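Local coordinates for esterase D (Lactobacillus rhamnosus, PDB 3DYI), which probably hydrolyses carboxylic esters, as a serine hydrolase of the alpha/beta-hydrolase fold, at residues Leu28-Gly33 and Phe98-Gly103; Gly61-Leu66 and Glu143-Leu148; Val122-Ile127 and His226-Asn231; His132-Gly137 and Asp195-Gly200; Ile189-Gln194 and Phe218-Asp223. All coordinates share one frame; numbering follows the deposited sequence.

Contact 1 (Leu28-Gly33 and Phe98-Gly103)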
# COMPACT_ATOMS: atom_id res chain seq x y z
N LEU A 28 1.93 2.40 3.81
CA LEU A 28 2.83 1.62 2.97
C LEU A 28 2.52 1.85 1.49
O LEU A 28 1.38 1.65 1.05
CB LEU A 28 2.74 0.13 3.33
CG LEU A 28 3.01 -0.21 4.81
CD1 LEU A 28 2.79 -1.69 5.09
CD2 LEU A 28 4.42 0.20 5.21
N HIS A 29 3.53 2.26 0.72
CA HIS A 29 3.32 2.68 -0.67
C HIS A 29 3.19 1.54 -1.71
O HIS A 29 3.28 0.36 -1.36
CB HIS A 29 4.36 3.73 -1.09
CG HIS A 29 5.75 3.20 -1.29
ND1 HIS A 29 6.12 2.47 -2.40
CD2 HIS A 29 6.87 3.35 -0.54
CE1 HIS A 29 7.41 2.17 -2.32
NE2 HIS A 29 7.88 2.69 -1.20
N ALA A 30 2.99 1.93 -2.97
CA ALA A 30 2.73 1.01 -4.07
C ALA A 30 3.99 0.50 -4.77
O ALA A 30 5.08 1.06 -4.61
CB ALA A 30 1.80 1.67 -5.09
N TYR A 31 3.83 -0.57 -5.56
CA TYR A 31 4.89 -1.09 -6.43
C TYR A 31 5.15 -0.06 -7.53
O TYR A 31 4.22 0.38 -8.20
CB TYR A 31 4.44 -2.42 -7.03
CG TYR A 31 5.44 -3.15 -7.91
CD1 TYR A 31 6.67 -3.59 -7.40
CD2 TYR A 31 5.14 -3.44 -9.25
CE1 TYR A 31 7.57 -4.29 -8.21
CE2 TYR A 31 6.03 -4.13 -10.06
CZ TYR A 31 7.25 -4.55 -9.54
OH TYR A 31 8.13 -5.24 -10.34
N THR A 32 6.42 0.32 -7.70
CA THR A 32 6.88 1.46 -8.53
C THR A 32 6.57 2.83 -7.91
O THR A 32 6.97 3.87 -8.46
CB THR A 32 6.39 1.44 -10.02
OG1 THR A 32 5.03 1.89 -10.10
CG2 THR A 32 6.54 0.06 -10.65
N GLY A 33 5.85 2.83 -6.80
CA GLY A 33 5.54 4.07 -6.10
C GLY A 33 6.65 4.48 -5.16
O GLY A 33 7.82 4.08 -5.31
N PHE A 98 -2.12 1.08 7.09
CA PHE A 98 -2.79 1.04 5.78
C PHE A 98 -1.78 0.97 4.65
O PHE A 98 -0.65 1.46 4.78
CB PHE A 98 -3.66 2.28 5.55
CG PHE A 98 -4.66 2.54 6.64
CD1 PHE A 98 -5.90 1.90 6.63
CD2 PHE A 98 -4.38 3.46 7.65
CE1 PHE A 98 -6.84 2.16 7.64
CE2 PHE A 98 -5.31 3.71 8.66
CZ PHE A 98 -6.54 3.07 8.65
N GLY A 99 -2.19 0.37 3.54
CA GLY A 99 -1.30 0.24 2.40
C GLY A 99 -2.00 0.41 1.07
O GLY A 99 -3.14 -0.02 0.90
N LEU A 100 -1.31 1.04 0.12
CA LEU A 100 -1.81 1.23 -1.23
C LEU A 100 -1.28 0.13 -2.13
O LEU A 100 -0.07 -0.04 -2.27
CB LEU A 100 -1.38 2.60 -1.76
CG LEU A 100 -1.63 2.89 -3.25
CD1 LEU A 100 -3.12 3.10 -3.52
CD2 LEU A 100 -0.81 4.11 -3.67
N SER A 101 -2.20 -0.61 -2.76
CA SER A 101 -1.87 -1.69 -3.69
C SER A 101 -0.83 -2.67 -3.07
O SER A 101 -1.15 -3.35 -2.10
CB SER A 101 -1.44 -1.11 -5.04
OG SER A 101 -1.65 -2.04 -6.09
N LEU A 102 0.39 -2.71 -3.60
CA LEU A 102 1.47 -3.53 -2.99
C LEU A 102 1.52 -3.39 -1.46
O LEU A 102 1.49 -4.38 -0.73
CB LEU A 102 2.83 -3.18 -3.58
CG LEU A 102 4.04 -3.89 -2.94
CD1 LEU A 102 4.10 -5.37 -3.35
CD2 LEU A 102 5.34 -3.18 -3.28
N GLY A 103 1.58 -2.14 -0.99
CA GLY A 103 1.61 -1.84 0.44
C GLY A 103 0.45 -2.45 1.22
O GLY A 103 0.61 -2.79 2.39

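Contact 2 (Gly61-Leu66 and Glu143-Leu148)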
# COMPACT_ATOMS: atom_id res chain seq x y z
N GLY A 61 12.14 4.63 -5.56
CA GLY A 61 12.48 6.03 -5.34
C GLY A 61 13.76 6.49 -5.99
O GLY A 61 14.32 7.52 -5.61
N THR A 62 14.23 5.73 -6.98
CA THR A 62 15.39 6.14 -7.77
C THR A 62 15.00 6.37 -9.22
O THR A 62 13.89 6.02 -9.65
CB THR A 62 16.54 5.09 -7.71
OG1 THR A 62 16.24 4.00 -8.58
CG2 THR A 62 16.79 4.58 -6.28
N VAL A 63 15.92 6.94 -9.99
CA VAL A 63 15.67 7.23 -11.39
C VAL A 63 15.81 5.96 -12.25
O VAL A 63 15.48 5.96 -13.44
CB VAL A 63 16.58 8.39 -11.88
CG1 VAL A 63 17.99 7.88 -12.23
CG2 VAL A 63 15.94 9.13 -13.04
N GLU A 64 16.28 4.88 -11.62
CA GLU A 64 16.59 3.63 -12.31
C GLU A 64 15.59 2.52 -11.97
O GLU A 64 15.69 1.90 -10.90
CB GLU A 64 18.03 3.20 -12.00
CG GLU A 64 18.47 1.90 -12.66
CD GLU A 64 18.16 1.87 -14.14
OE1 GLU A 64 18.79 2.64 -14.91
OE2 GLU A 64 17.29 1.08 -14.55
N PRO A 65 14.64 2.24 -12.88
CA PRO A 65 13.62 1.21 -12.63
C PRO A 65 14.17 -0.19 -12.35
O PRO A 65 13.52 -0.96 -11.63
CB PRO A 65 12.78 1.22 -13.91
CG PRO A 65 13.02 2.56 -14.52
CD PRO A 65 14.46 2.88 -14.19
N LEU A 66 15.34 -0.54 -12.90
CA LEU A 66 15.93 -1.85 -12.61
C LEU A 66 16.23 -2.05 -11.12
O LEU A 66 16.33 -3.18 -10.64
CB LEU A 66 17.20 -2.11 -13.43
CG LEU A 66 17.05 -2.50 -14.90
CD1 LEU A 66 18.42 -2.54 -15.57
CD2 LEU A 66 16.34 -3.84 -15.08
N GLU A 143 9.51 3.83 -18.86
CA GLU A 143 9.62 4.74 -19.99
C GLU A 143 9.66 6.20 -19.54
O GLU A 143 10.50 6.98 -20.00
CB GLU A 143 8.47 4.50 -20.98
CG GLU A 143 8.55 5.30 -22.28
CD GLU A 143 7.54 4.84 -23.33
OE1 GLU A 143 6.73 3.93 -23.04
OE2 GLU A 143 7.55 5.40 -24.45
N TYR A 144 8.77 6.56 -18.62
CA TYR A 144 8.73 7.90 -18.04
C TYR A 144 9.99 8.22 -17.24
O TYR A 144 10.50 9.34 -17.29
CB TYR A 144 7.48 8.09 -17.17
CG TYR A 144 7.43 9.39 -16.39
CD1 TYR A 144 7.26 10.61 -17.04
CD2 TYR A 144 7.55 9.39 -15.00
CE1 TYR A 144 7.20 11.81 -16.32
CE2 TYR A 144 7.49 10.58 -14.27
CZ TYR A 144 7.32 11.78 -14.94
OH TYR A 144 7.27 12.96 -14.22
N MET A 145 10.50 7.22 -16.51
CA MET A 145 11.72 7.41 -15.72
C MET A 145 12.94 7.61 -16.62
O MET A 145 13.81 8.43 -16.31
CB MET A 145 11.94 6.24 -14.75
CG MET A 145 10.89 6.14 -13.63
SD MET A 145 10.60 7.67 -12.70
CE MET A 145 12.19 7.90 -11.93
N ASN A 146 13.00 6.86 -17.72
CA ASN A 146 14.04 7.05 -18.73
C ASN A 146 13.98 8.44 -19.35
O ASN A 146 15.02 9.05 -19.62
CB ASN A 146 13.92 5.99 -19.84
CG ASN A 146 13.95 4.57 -19.30
OD1 ASN A 146 14.48 4.29 -18.23
ND2 ASN A 146 13.37 3.66 -20.07
N ARG A 147 12.77 8.93 -19.57
CA ARG A 147 12.54 10.26 -20.16
C ARG A 147 13.09 11.38 -19.27
O ARG A 147 13.69 12.34 -19.78
CB ARG A 147 11.05 10.47 -20.42
CG ARG A 147 10.73 11.56 -21.45
CD ARG A 147 10.78 11.02 -22.87
N LEU A 148 12.89 11.26 -17.96
CA LEU A 148 13.43 12.22 -16.99
C LEU A 148 14.95 12.13 -16.90
O LEU A 148 15.63 13.15 -16.78
CB LEU A 148 12.83 11.98 -15.60
CG LEU A 148 11.37 12.33 -15.32
CD1 LEU A 148 10.98 11.83 -13.94
CD2 LEU A 148 11.11 13.83 -15.45

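Contact 3 (Val122-Ile127 and His226-Asn231)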
# COMPACT_ATOMS: atom_id res chain seq x y z
N VAL A 122 -6.72 -1.44 3.46
CA VAL A 122 -6.16 -1.29 2.11
C VAL A 122 -6.79 -0.15 1.31
O VAL A 122 -7.96 0.21 1.49
CB VAL A 122 -6.28 -2.61 1.30
CG1 VAL A 122 -5.55 -3.74 2.01
CG2 VAL A 122 -7.73 -2.99 1.05
N PHE A 123 -5.96 0.41 0.43
CA PHE A 123 -6.41 1.32 -0.62
C PHE A 123 -6.07 0.65 -1.95
O PHE A 123 -4.89 0.43 -2.26
CB PHE A 123 -5.68 2.67 -0.54
CG PHE A 123 -5.59 3.25 0.85
CD1 PHE A 123 -6.68 3.23 1.72
CD2 PHE A 123 -4.41 3.86 1.27
CE1 PHE A 123 -6.59 3.79 3.00
CE2 PHE A 123 -4.31 4.42 2.55
CZ PHE A 123 -5.40 4.39 3.41
N SER A 124 -7.11 0.32 -2.73
CA SER A 124 -6.95 -0.37 -4.01
C SER A 124 -5.97 -1.54 -3.94
O SER A 124 -4.98 -1.59 -4.68
CB SER A 124 -6.57 0.63 -5.13
OG SER A 124 -7.60 1.59 -5.34
N SER A 125 -6.25 -2.47 -3.03
CA SER A 125 -5.44 -3.68 -2.86
C SER A 125 -6.33 -4.88 -2.52
O SER A 125 -6.53 -5.20 -1.35
CB SER A 125 -4.38 -3.47 -1.77
OG SER A 125 -3.44 -4.54 -1.77
N PRO A 126 -6.89 -5.53 -3.56
CA PRO A 126 -7.80 -6.67 -3.37
C PRO A 126 -7.16 -7.90 -2.71
O PRO A 126 -7.89 -8.78 -2.24
CB PRO A 126 -8.24 -7.00 -4.81
CG PRO A 126 -7.98 -5.74 -5.59
CD PRO A 126 -6.73 -5.19 -4.98
N ILE A 127 -5.83 -7.95 -2.66
CA ILE A 127 -5.05 -9.04 -2.03
C ILE A 127 -5.10 -10.34 -2.84
O ILE A 127 -4.06 -10.86 -3.27
CB ILE A 127 -5.45 -9.31 -0.54
CG1 ILE A 127 -5.50 -8.01 0.29
CG2 ILE A 127 -4.51 -10.35 0.09
CD1 ILE A 127 -4.18 -7.25 0.39
N HIS A 226 -6.93 4.04 -10.23
CA HIS A 226 -6.27 3.19 -9.23
C HIS A 226 -5.74 3.92 -7.98
O HIS A 226 -6.00 3.50 -6.86
CB HIS A 226 -5.13 2.40 -9.90
CG HIS A 226 -4.37 1.50 -8.97
ND1 HIS A 226 -4.95 0.44 -8.31
CD2 HIS A 226 -3.06 1.49 -8.62
CE1 HIS A 226 -4.04 -0.17 -7.58
NE2 HIS A 226 -2.88 0.44 -7.76
N VAL A 227 -5.00 5.01 -8.19
CA VAL A 227 -4.23 5.63 -7.10
C VAL A 227 -5.10 6.62 -6.30
O VAL A 227 -4.93 7.84 -6.39
CB VAL A 227 -2.90 6.27 -7.60
CG1 VAL A 227 -2.02 6.70 -6.43
CG2 VAL A 227 -2.14 5.27 -8.48
N ILE A 228 -6.02 6.06 -5.52
CA ILE A 228 -7.04 6.84 -4.82
C ILE A 228 -6.49 7.75 -3.71
O ILE A 228 -7.20 8.64 -3.23
CB ILE A 228 -8.19 5.94 -4.27
CG1 ILE A 228 -7.65 4.79 -3.41
CG2 ILE A 228 -9.04 5.41 -5.42
CD1 ILE A 228 -8.73 4.05 -2.62
N THR A 229 -5.24 7.54 -3.31
CA THR A 229 -4.58 8.43 -2.35
C THR A 229 -4.14 9.76 -2.97
O THR A 229 -3.86 10.73 -2.26
CB THR A 229 -3.34 7.79 -1.71
OG1 THR A 229 -2.48 7.30 -2.74
CG2 THR A 229 -3.73 6.65 -0.77
N VAL A 230 -4.11 9.82 -4.30
CA VAL A 230 -3.56 10.98 -5.02
C VAL A 230 -4.57 11.63 -5.98
O VAL A 230 -4.56 12.86 -6.17
CB VAL A 230 -2.26 10.57 -5.78
CG1 VAL A 230 -1.81 11.66 -6.74
CG2 VAL A 230 -1.15 10.24 -4.78
N ASN A 231 -5.43 10.80 -6.57
CA ASN A 231 -6.38 11.27 -7.59
C ASN A 231 -7.64 11.92 -6.99
O ASN A 231 -7.67 12.26 -5.80
CB ASN A 231 -6.70 10.16 -8.61
CG ASN A 231 -7.48 9.00 -8.00
OD1 ASN A 231 -8.25 9.16 -7.06
ND2 ASN A 231 -7.27 7.81 -8.57

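Contact 4 (His132-Gly137 and Asp195-Gly200)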
# COMPACT_ATOMS: atom_id res chain seq x y z
N HIS A 132 -4.62 -8.31 -14.05
CA HIS A 132 -4.10 -6.98 -13.77
C HIS A 132 -3.34 -6.43 -14.97
O HIS A 132 -3.14 -7.14 -15.97
CB HIS A 132 -3.20 -7.01 -12.52
CG HIS A 132 -1.97 -7.85 -12.67
ND1 HIS A 132 -0.96 -7.53 -13.55
CD2 HIS A 132 -1.58 -8.98 -12.05
CE1 HIS A 132 -0.00 -8.44 -13.47
NE2 HIS A 132 -0.35 -9.33 -12.56
N HIS A 133 -2.93 -5.17 -14.88
CA HIS A 133 -2.20 -4.52 -15.96
C HIS A 133 -0.89 -3.93 -15.44
O HIS A 133 -0.46 -2.85 -15.85
CB HIS A 133 -3.07 -3.45 -16.63
CG HIS A 133 -4.32 -4.01 -17.24
ND1 HIS A 133 -5.57 -3.79 -16.70
CD2 HIS A 133 -4.51 -4.80 -18.32
CE1 HIS A 133 -6.48 -4.41 -17.43
NE2 HIS A 133 -5.86 -5.03 -18.42
N LEU A 134 -0.27 -4.67 -14.53
CA LEU A 134 0.98 -4.27 -13.89
C LEU A 134 2.18 -4.36 -14.82
O LEU A 134 3.16 -3.63 -14.64
CB LEU A 134 1.22 -5.10 -12.62
CG LEU A 134 0.27 -4.86 -11.44
CD1 LEU A 134 0.30 -6.05 -10.48
CD2 LEU A 134 0.65 -3.60 -10.71
N VAL A 135 2.13 -5.26 -15.80
CA VAL A 135 3.21 -5.35 -16.80
C VAL A 135 3.26 -4.07 -17.66
O VAL A 135 4.30 -3.41 -17.68
CB VAL A 135 3.15 -6.64 -17.67
CG1 VAL A 135 4.23 -6.61 -18.73
CG2 VAL A 135 3.31 -7.87 -16.81
N PRO A 136 2.15 -3.71 -18.34
CA PRO A 136 2.14 -2.41 -19.03
C PRO A 136 2.38 -1.24 -18.09
O PRO A 136 3.05 -0.28 -18.46
CB PRO A 136 0.72 -2.34 -19.61
CG PRO A 136 0.27 -3.74 -19.70
CD PRO A 136 0.88 -4.43 -18.52
N GLY A 137 1.84 -1.32 -16.87
CA GLY A 137 2.06 -0.30 -15.84
C GLY A 137 3.54 -0.06 -15.56
O GLY A 137 4.01 1.08 -15.63
N ASP A 195 -10.66 1.25 -11.81
CA ASP A 195 -9.29 0.81 -11.60
C ASP A 195 -8.71 0.14 -12.85
O ASP A 195 -9.14 -0.95 -13.24
CB ASP A 195 -9.19 -0.11 -10.39
CG ASP A 195 -7.77 -0.21 -9.86
OD1 ASP A 195 -6.84 -0.35 -10.69
OD2 ASP A 195 -7.59 -0.13 -8.63
N GLU A 196 -7.74 0.82 -13.44
CA GLU A 196 -7.13 0.42 -14.70
C GLU A 196 -5.95 -0.54 -14.50
O GLU A 196 -5.37 -1.04 -15.47
CB GLU A 196 -6.69 1.68 -15.48
CG GLU A 196 -5.38 2.36 -14.97
CD GLU A 196 -5.54 3.22 -13.72
OE1 GLU A 196 -6.58 3.15 -13.05
OE2 GLU A 196 -4.60 3.98 -13.39
N LEU A 197 -5.60 -0.78 -13.24
CA LEU A 197 -4.39 -1.50 -12.88
C LEU A 197 -4.68 -2.88 -12.29
O LEU A 197 -4.03 -3.86 -12.65
CB LEU A 197 -3.57 -0.63 -11.92
CG LEU A 197 -2.04 -0.55 -11.82
CD1 LEU A 197 -1.55 -1.21 -10.55
CD2 LEU A 197 -1.29 -1.05 -13.08
N VAL A 198 -5.64 -2.95 -11.37
CA VAL A 198 -6.03 -4.22 -10.76
C VAL A 198 -7.53 -4.48 -10.93
O VAL A 198 -8.29 -3.57 -11.28
CB VAL A 198 -5.64 -4.29 -9.25
CG1 VAL A 198 -4.13 -4.15 -9.07
CG2 VAL A 198 -6.37 -3.22 -8.46
N ASP A 199 -7.93 -5.73 -10.69
CA ASP A 199 -9.33 -6.14 -10.82
C ASP A 199 -10.09 -5.75 -9.55
O ASP A 199 -10.04 -6.46 -8.54
CB ASP A 199 -9.41 -7.65 -11.08
CG ASP A 199 -10.83 -8.13 -11.37
OD1 ASP A 199 -11.78 -7.32 -11.28
OD2 ASP A 199 -10.99 -9.33 -11.69
N GLY A 200 -10.80 -4.63 -9.63
CA GLY A 200 -11.57 -4.11 -8.49
C GLY A 200 -12.58 -5.07 -7.90
O GLY A 200 -12.86 -5.02 -6.70
O HOH W 1 -7.77 -3.31 -14.22

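Contact 5 (Ile189-Gln194 and Phe218-Asp223)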
# COMPACT_ATOMS: atom_id res chain seq x y z
N ILE A 189 -11.52 -1.20 3.82
CA ILE A 189 -11.26 -1.49 2.41
C ILE A 189 -11.75 -0.34 1.55
O ILE A 189 -12.94 -0.04 1.52
CB ILE A 189 -11.93 -2.80 1.93
CG1 ILE A 189 -11.41 -4.01 2.72
CG2 ILE A 189 -11.67 -3.01 0.43
CD1 ILE A 189 -12.29 -5.23 2.61
N GLY A 190 -10.82 0.30 0.85
CA GLY A 190 -11.16 1.33 -0.13
C GLY A 190 -10.75 0.83 -1.50
O GLY A 190 -9.65 0.29 -1.66
N GLN A 191 -11.62 0.99 -2.50
CA GLN A 191 -11.32 0.49 -3.84
C GLN A 191 -11.75 1.44 -4.95
O GLN A 191 -12.89 1.92 -4.97
CB GLN A 191 -11.94 -0.90 -4.06
CG GLN A 191 -11.73 -1.50 -5.46
CD GLN A 191 -10.25 -1.64 -5.84
OE1 GLN A 191 -9.48 -2.30 -5.14
NE2 GLN A 191 -9.87 -1.03 -6.96
N ALA A 192 -10.83 1.70 -5.88
CA ALA A 192 -11.12 2.52 -7.05
C ALA A 192 -12.15 1.84 -7.95
O ALA A 192 -12.05 0.64 -8.23
CB ALA A 192 -9.84 2.77 -7.83
N GLY A 193 -13.13 2.61 -8.40
CA GLY A 193 -14.23 2.10 -9.24
C GLY A 193 -13.95 2.09 -10.74
O GLY A 193 -14.73 1.55 -11.52
N GLN A 194 -12.85 2.72 -11.14
CA GLN A 194 -12.42 2.71 -12.53
C GLN A 194 -10.95 2.32 -12.53
O GLN A 194 -10.11 2.98 -13.14
CB GLN A 194 -12.65 4.07 -13.19
CG GLN A 194 -14.13 4.52 -13.24
CD GLN A 194 -14.94 3.78 -14.30
OE1 GLN A 194 -14.39 3.22 -15.25
NE2 GLN A 194 -16.26 3.79 -14.14
N PHE A 218 -16.18 -0.88 4.19
CA PHE A 218 -15.95 -1.02 2.74
C PHE A 218 -16.40 0.22 1.99
O PHE A 218 -17.55 0.67 2.13
CB PHE A 218 -16.71 -2.26 2.23
CG PHE A 218 -16.44 -2.62 0.79
CD1 PHE A 218 -15.44 -3.54 0.46
CD2 PHE A 218 -17.20 -2.06 -0.24
CE1 PHE A 218 -15.19 -3.88 -0.87
CE2 PHE A 218 -16.95 -2.39 -1.57
CZ PHE A 218 -15.95 -3.31 -1.89
N HIS A 219 -15.49 0.79 1.19
CA HIS A 219 -15.80 1.98 0.40
C HIS A 219 -15.39 1.83 -1.05
O HIS A 219 -14.28 1.40 -1.36
CB HIS A 219 -15.17 3.23 1.03
CG HIS A 219 -15.78 3.60 2.34
ND1 HIS A 219 -16.90 4.40 2.44
CD2 HIS A 219 -15.44 3.26 3.61
CE1 HIS A 219 -17.22 4.54 3.71
NE2 HIS A 219 -16.36 3.86 4.44
N TRP A 220 -16.31 2.21 -1.94
CA TRP A 220 -16.10 2.14 -3.37
C TRP A 220 -16.09 3.57 -3.91
O TRP A 220 -17.04 4.33 -3.69
CB TRP A 220 -17.22 1.32 -4.02
CG TRP A 220 -16.95 0.93 -5.43
CD1 TRP A 220 -17.31 1.60 -6.56
CD2 TRP A 220 -16.24 -0.24 -5.86
NE1 TRP A 220 -16.88 0.93 -7.68
CE2 TRP A 220 -16.21 -0.20 -7.28
CE3 TRP A 220 -15.63 -1.31 -5.20
CZ2 TRP A 220 -15.60 -1.21 -8.04
CZ3 TRP A 220 -15.02 -2.30 -5.95
CH2 TRP A 220 -15.01 -2.25 -7.36
N TYR A 221 -15.01 3.93 -4.60
CA TYR A 221 -14.84 5.28 -5.13
C TYR A 221 -15.16 5.28 -6.62
O TYR A 221 -14.31 4.99 -7.46
CB TYR A 221 -13.44 5.83 -4.78
CG TYR A 221 -13.25 5.84 -3.28
CD1 TYR A 221 -13.74 6.89 -2.50
CD2 TYR A 221 -12.64 4.76 -2.62
CE1 TYR A 221 -13.62 6.88 -1.10
CE2 TYR A 221 -12.51 4.75 -1.24
CZ TYR A 221 -13.00 5.80 -0.49
OH TYR A 221 -12.87 5.78 0.88
N ASP A 222 -16.42 5.61 -6.91
CA ASP A 222 -17.06 5.31 -8.20
C ASP A 222 -16.26 5.62 -9.46
O ASP A 222 -16.08 4.74 -10.31
CB ASP A 222 -18.42 6.03 -8.28
CG ASP A 222 -19.48 5.39 -7.40
OD1 ASP A 222 -19.19 4.42 -6.66
OD2 ASP A 222 -20.63 5.88 -7.45
N ASP A 223 -15.80 6.86 -9.59
CA ASP A 223 -15.22 7.32 -10.85
C ASP A 223 -13.69 7.36 -10.84
O ASP A 223 -13.06 7.82 -11.80
CB ASP A 223 -15.80 8.69 -11.23
CG ASP A 223 -15.24 9.84 -10.39
OD1 ASP A 223 -14.70 9.60 -9.29
OD2 ASP A 223 -15.34 11.00 -10.86
O HOH W 2 -17.13 0.87 -10.56

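Contact 1 (Leu28-Gly33 and Phe98-Gly103)
L28 and the strand ending at L100 are joined by two backbone hydrogen bonds: L28 N donates to F98 O and L100 N to L28 O (both 2.9 Å), extending the parallel sheet. Among weaker C-H...O contacts, L28 O receives G103 CA at 3.6 Å, almost straight, while A30 CA approaches L100 O. A side chain at G103 would collide with L28 O; one at G99 would strike G103 O, so glycine there allows the tight turn into the helix.

Among apolar contacts, A30 CB rests on L100 CD2 at 3.8 Å, and L102 CB on Y31 CB at 3.9 Å. L102 CB also packs against the amide at Y31 N (3.4 Å). With CG of L102 anti to its backbone N (chi1 175°), CD2 comes to the edge of the Y31 ring, whose hydroxyl bonds to Q165.

Within 28-33, H29 ND1 and G33 N grip A30 O from opposite faces of its plane, fixing a type II turn. Y31 N is buried with no polar partner in the model, consistent with a place in the oxyanion hole. S101, the predicted nucleophile, has a strained backbone (phi 50°, psi -113°), consistent with the GxSxG nucleophile elbow of alpha/beta-hydrolases.

Contact 2 (Gly61-Leu66 and Glu143-Leu148)
Van der Waals packing of M145, mainly apolar, against V63 and P65, with its methyl also on T62 O and no hydrogen bond across, sets the loop that follows strand 51-54 on the side of helix 134-149, well away from the predicted catalytic residues. The M145 chain is bent at both chi2 and chi3, and this curl carries its terminal methyl back over the loop. CE thus sits 3.4 Å from T62 O and 3.6 Å from V63 CA, with V63 CG2 somewhat farther off at 4.1 Å. Nearer the helix, M145 CB meets the proline ring at P65 CG (3.8 Å). N146 adds a looser touch, its OD1 lying 4.3 Å from P65 CD. F10 lies against both V63 and M145.

The loop is shaped by its own polar groups. T62 OG1 accepts from E64 N at 3.2 Å, an ST turn, and is also bonded to D67. E64 OE2 accepts from L66 N (3.0 Å) through its anti lone pair, a capping bond where the chain turns into helix 66-71. Helix 134-149 begins the helical insertion between strands 119-123 and 187-192, so the contact joins the loop after a core strand to what is consistent with the cap of an alpha/beta-hydrolase.

Contact 3 (Val122-Ile127 and His226-Asn231)
F123, the last residue of its strand, meets I228 and T229 with different parts of its side chain. CB lies 3.9 Å from I228 CD1, while the ring carbon CD2 receives T229 CG2 at 3.5 Å, the two side chains crossing at about a right angle. The methyl of T229 is thus spent on the ring, and its hydroxyl bonds to D37 O.

At S124 the chain leaves the strand in a left-handed conformation (phi 45°, psi 57°), and its side chain becomes the polar link. OG, anti to its own carbonyl carbon, donates to H226 O over 2.9 Å, in the carbonyl plane and on a lone pair. H226 O also accepts from I228 N, so two donors hold this buried oxygen. S124 OG in turn accepts from A192 N and packs on I228 CG1 at 3.7 Å. The imidazole of H226 also touches S124: CB of S124 is 3.6 Å from H226 ND1, and S124 O is 3.4 Å from H226 CE1. With an alanine in place of S124, A192 N is likely to lose its acceptor and the H226 carbonyl one of its two donors.

Next along the chain, S125 OG bonds to S101 O. H226 ND1 is bonded to D195 OD2, as expected for the histidine loop of a Ser-His-Asp triad, here predicted as S101, H226 and D195.

Contact 4 (His132-Gly137 and Asp195-Gly200)
The loop carrying the acid of the predicted catalytic triad, D195, touches the start of helix 134-149 in the cap-like insertion, chiefly through L197 and the three residues H132, H133 and L134. The main polar link is from H133 N to L197 O, a 2.8 Å hydrogen bond whose donor is tilted from the carbonyl plane. The H133 side chain adds a weak bond from ND1 to E196 O (3.0 Å), badly bent at 130°. L197 O also lies 3.3 Å from CB of H132.

The apolar part is made by L197, whose two methyls divide between neighbours. CD2 rests on H133 O at 3.4 Å, whereas CD1 meets L134 CD2 at 3.3 Å, closer than usual for two carbons. Both torsions of L197 lie away from staggered values, and the exact placing of its branches is therefore doubtful. The other methyl of L134, CD1, sits 3.5 Å above the centre of the H132 ring, while H132 ND1 accepts from L134 N and fastens the ring to the first turn of the helix.

The acid loop is tied together by D195 itself. Its OD1 accepts from L197 N and V198 N, making an Asx turn and an Asx motif. The two N-H groups arrive differently: L197 N nearly in line with the C-O bond, V198 N from above the carboxylate plane. Water 1 donates to D195 O at 2.9 Å and reaches H133 ND1 only weakly, at 3.3 Å.

Contact 5 (Ile189-Gln194 and Phe218-Asp223)
W220 lays one face of its indole over the backbone from Q191 to G193, with Q191 O, A192 O and G193 N above its rim. Q191 runs beside it in the same direction, and CG of Q191 reaches W220 CZ3 at 3.4 Å. At the five-membered ring, G193 CA comes within 3.3 Å of W220 NE1, where any side chain on G193 would collide. Water 2, at the ring edge and in its plane, accepts from W220 NE1 (2.9 Å) and donates to G193 O (2.7 Å). A leucine in place of W220 would probably leave this water without its N-H donor and uncover Q191 and G193. On the same face of the sheet F218 CD1 touches I189 CG2 at 3.8 Å. Y221, on the other, turns its ring edge to G190 CA.

These side chains hang on two parallel strands of a beta-alpha-beta crossover, 187-192 and 216-221, connected through helix 202-209. Four backbone bonds join them: H219 N to I189 O, Q191 N to H219 O, Y221 N to Q191 O, and G193 N to Y221 O. The last donor stands 43° out of the carbonyl plane.

Farther out, Y204 of helix 202-209 meets both the F218 and W220 rings, and Y221 OH bonds to D240. The bent chain of Q191 directs NE2 to A192 O (3.0 Å), in the carbonyl plane, and also to D195 OD2.

In the fold
Contact 3 is the hub: its centre lies about 8 Å from those of contacts 1 and 5 and about 11 Å from that of contact 4. The predicted triad runs across contacts 1, 3 and 4. H226 ND1 and D195 OD2 are 2.7 Å apart; S101 OG lies 3.2 Å from H226 NE2, close packing without hydrogen-bond geometry. Contact 3 also reaches the elbow of contact 1 where S125 OG and S101 O are 2.6 Å apart. Strands 94-100, 119-123, 187-192 and 216-221 lie side by side, so contacts 1, 3 and 5 share one sheet. Contacts 2 and 4 both use helix 134-149, but contact 2 is peripheral, its centre about 29 Å from that of contact 5.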